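Long-range contact in protein Kinase A (Toxoplasma gondii, PDB 5J3U), which binds cyclic AMP and, as a regulatory chain of the protein kinase A family, probably inhibits the catalytic subunit until the nucleotide arrives: residues Gly174-Ile182 with Cys237-Met247. Residues are numbered along the deposited sequence; the frame is centred on the assembly and turned at random. Where two conformers were deposited one is given.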
# COMPACT_ATOMS: atom_id res chain seq x y z
N GLY A 174 -20.57 7.62 8.53
CA GLY A 174 -20.71 6.85 9.76
C GLY A 174 -19.83 5.61 9.88
O GLY A 174 -19.83 5.02 10.94
N GLU A 175 -19.07 5.23 8.84
CA GLU A 175 -18.20 4.04 8.90
C GLU A 175 -16.83 4.42 9.45
O GLU A 175 -16.43 5.59 9.43
CB GLU A 175 -18.10 3.37 7.51
CG GLU A 175 -19.41 2.69 7.10
CD GLU A 175 -19.26 1.67 5.99
OE1 GLU A 175 -18.20 1.58 5.34
OE2 GLU A 175 -20.24 0.94 5.79
N LEU A 176 -16.06 3.42 9.89
CA LEU A 176 -14.72 3.64 10.38
C LEU A 176 -13.91 4.04 9.18
O LEU A 176 -14.09 3.47 8.15
CB LEU A 176 -14.06 2.34 10.89
CG LEU A 176 -14.35 1.82 12.28
CD1 LEU A 176 -13.49 0.59 12.51
CD2 LEU A 176 -14.13 2.88 13.37
N GLY A 177 -13.04 4.99 9.35
CA GLY A 177 -12.16 5.44 8.25
C GLY A 177 -10.70 5.31 8.60
O GLY A 177 -10.23 5.93 9.56
N ASP A 178 -9.98 4.55 7.77
CA ASP A 178 -8.56 4.32 7.93
C ASP A 178 -7.79 4.53 6.61
O ASP A 178 -6.67 4.06 6.47
CB ASP A 178 -8.31 2.90 8.39
CG ASP A 178 -8.80 2.62 9.78
OD1 ASP A 178 -8.62 3.47 10.68
OD2 ASP A 178 -9.37 1.53 9.96
N VAL A 179 -8.39 5.29 5.69
CA VAL A 179 -7.73 5.52 4.36
C VAL A 179 -7.94 6.96 3.91
O VAL A 179 -9.06 7.51 3.99
CB VAL A 179 -8.28 4.58 3.27
CG1 VAL A 179 -7.58 4.84 1.90
CG2 VAL A 179 -8.12 3.15 3.70
N PHE A 180 -6.86 7.58 3.41
CA PHE A 180 -6.89 8.92 2.80
C PHE A 180 -6.83 8.70 1.29
O PHE A 180 -6.07 7.84 0.86
CB PHE A 180 -5.68 9.72 3.30
CG PHE A 180 -5.47 11.06 2.63
CD1 PHE A 180 -6.37 12.08 2.76
CD2 PHE A 180 -4.33 11.28 1.86
CE1 PHE A 180 -6.15 13.31 2.20
CE2 PHE A 180 -4.08 12.53 1.33
CZ PHE A 180 -4.97 13.55 1.47
N TYR A 181 -7.66 9.44 0.53
CA TYR A 181 -7.79 9.30 -0.90
C TYR A 181 -7.45 10.58 -1.70
O TYR A 181 -7.68 11.70 -1.25
CB TYR A 181 -9.24 8.91 -1.23
CG TYR A 181 -9.71 7.61 -0.67
CD1 TYR A 181 -9.48 6.42 -1.32
CD2 TYR A 181 -10.40 7.58 0.54
CE1 TYR A 181 -9.94 5.21 -0.79
CE2 TYR A 181 -10.82 6.40 1.09
CZ TYR A 181 -10.61 5.23 0.42
OH TYR A 181 -11.06 4.03 0.93
N ILE A 182 -6.79 10.41 -2.83
CA ILE A 182 -6.58 11.46 -3.79
C ILE A 182 -7.06 10.93 -5.17
O ILE A 182 -6.73 9.79 -5.58
CB ILE A 182 -5.12 11.87 -3.90
CG1 ILE A 182 -4.45 11.98 -2.51
CG2 ILE A 182 -5.07 13.16 -4.69
CD1 ILE A 182 -2.93 12.17 -2.58
N CYS A 237 -4.59 5.75 -2.69
CA CYS A 237 -5.06 5.41 -1.33
C CYS A 237 -3.86 5.33 -0.41
O CYS A 237 -2.90 4.64 -0.75
CB CYS A 237 -5.73 4.03 -1.34
SG CYS A 237 -7.02 3.84 -2.58
N LEU A 238 -3.92 6.03 0.71
CA LEU A 238 -2.87 6.07 1.75
C LEU A 238 -3.49 5.64 3.09
O LEU A 238 -4.44 6.27 3.57
CB LEU A 238 -2.35 7.46 1.88
CG LEU A 238 -1.11 7.72 2.72
CD1 LEU A 238 0.11 7.05 2.09
CD2 LEU A 238 -0.87 9.20 2.93
N GLU A 239 -2.98 4.57 3.67
CA GLU A 239 -3.48 4.05 4.95
C GLU A 239 -3.16 4.96 6.10
O GLU A 239 -2.21 5.68 6.06
CB GLU A 239 -2.87 2.69 5.27
CG GLU A 239 -3.37 1.58 4.38
CD GLU A 239 -2.85 0.23 4.82
OE1 GLU A 239 -1.68 0.15 5.23
OE2 GLU A 239 -3.60 -0.76 4.74
N ARG A 240 -3.99 4.90 7.13
CA ARG A 240 -3.89 5.74 8.32
C ARG A 240 -2.50 5.86 8.93
O ARG A 240 -1.98 6.97 9.19
CB ARG A 240 -4.84 5.14 9.38
CG ARG A 240 -4.72 5.76 10.76
CD ARG A 240 -5.67 5.06 11.72
NE ARG A 240 -7.03 5.53 11.51
CZ ARG A 240 -7.51 6.69 11.94
NH1 ARG A 240 -6.75 7.53 12.60
NH2 ARG A 240 -8.77 7.01 11.68
N LYS A 241 -1.85 4.70 9.09
CA LYS A 241 -0.54 4.68 9.69
C LYS A 241 0.47 5.46 8.83
O LYS A 241 1.25 6.21 9.37
CB LYS A 241 -0.03 3.27 9.93
CG LYS A 241 1.20 3.25 10.80
CD LYS A 241 1.52 1.85 11.27
CE LYS A 241 0.56 1.36 12.34
NZ LYS A 241 1.14 0.19 13.06
N SER A 242 0.43 5.27 7.51
CA SER A 242 1.30 6.02 6.60
C SER A 242 0.97 7.49 6.57
O SER A 242 1.84 8.32 6.46
CB SER A 242 1.21 5.50 5.17
OG SER A 242 1.42 4.13 5.19
N PHE A 243 -0.33 7.81 6.61
CA PHE A 243 -0.74 9.20 6.68
C PHE A 243 -0.13 9.93 7.89
O PHE A 243 0.46 11.02 7.78
CB PHE A 243 -2.27 9.27 6.72
CG PHE A 243 -2.84 10.65 6.80
CD1 PHE A 243 -3.09 11.25 8.05
CD2 PHE A 243 -3.30 11.30 5.67
CE1 PHE A 243 -3.67 12.50 8.12
CE2 PHE A 243 -3.91 12.54 5.75
CZ PHE A 243 -4.09 13.14 6.97
N LYS A 244 -0.30 9.31 9.05
CA LYS A 244 0.23 9.88 10.29
C LYS A 244 1.78 9.96 10.26
O LYS A 244 2.34 10.95 10.71
CB LYS A 244 -0.20 9.02 11.45
CG LYS A 244 -1.67 9.06 11.79
CD LYS A 244 -2.12 10.34 12.43
CE LYS A 244 -3.64 10.26 12.70
NZ LYS A 244 -4.22 11.47 13.35
N ARG A 245 2.45 8.97 9.69
CA ARG A 245 3.92 8.92 9.77
C ARG A 245 4.65 9.65 8.65
O ARG A 245 5.84 9.92 8.81
CB ARG A 245 4.37 7.50 9.84
CG ARG A 245 3.98 6.89 11.15
CD ARG A 245 4.40 5.46 11.22
NE ARG A 245 4.09 4.93 12.54
CZ ARG A 245 4.34 3.69 12.93
NH1 ARG A 245 4.97 2.82 12.11
NH2 ARG A 245 4.01 3.34 14.16
N LEU A 246 3.95 9.94 7.54
CA LEU A 246 4.59 10.49 6.35
C LEU A 246 4.11 11.89 5.94
O LEU A 246 4.84 12.59 5.21
CB LEU A 246 4.35 9.56 5.17
CG LEU A 246 4.86 8.12 5.24
CD1 LEU A 246 4.52 7.39 3.96
CD2 LEU A 246 6.36 8.10 5.48
N MET A 247 2.94 12.33 6.40
CA MET A 247 2.37 13.58 5.89
C MET A 247 2.92 14.79 6.62
O MET A 247 2.78 15.90 6.15
CB MET A 247 0.84 13.58 5.94
CG MET A 247 0.20 12.54 5.00
SD MET A 247 0.24 13.10 3.26
CE MET A 247 -1.11 14.26 3.37
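Phe243 points the edge of its ring at one face of Phe180 in a T-shaped stack, centroids 5.2 Å apart and planes at 61°. Atom CE2 of Phe243 stands over that face toward its rim, while Phe243 CD2 meets Phe180 CB at 3.7 Å. With CG anti to the backbone N (chi1 173°), the Phe180 ring lies against Phe243. Met247 CE touches Phe180 CE2, and Leu238 CD2 approaches the same ring; Leu217 of helix 215-219 packs on both phenylalanines. On the other side of the sheet, Val179 CG1 rests on Cys237 CB, and Cys237 SG lies 3.7 Å from Tyr181 CE1 in an oblique sulfur-aromatic contact.

Between these two layers, Phe180 and Leu238 form an antiparallel hydrogen-bonded pair, with Phe180 N to Leu238 O and Leu238 N to Phe180 O both 2.8 Å. Where strand 232-239 turns into helix 240-246, Arg240 N takes over the pairing by donating to Asp178 O. The Arg240 side chain then turns at chi3 (-77°), and its NE meets Asp178 OD1 at 2.7 Å on the anti side of the carboxylate, whose plane is almost perpendicular to the guanidinium. Arg240 NH2 binds Gly177 O at 2.8 Å and also Ala216 O, while NH1 pairs with Glu220. Bonds to all three guanidinium nitrogens should restrict its rotation. Those to Gly177 and Asp178 tie the strand-helix junction of this cyclic nucleotide-binding domain to residues close to bound cAMP; those to Ala216 and Glu220 tie it to the region of helix 215-219.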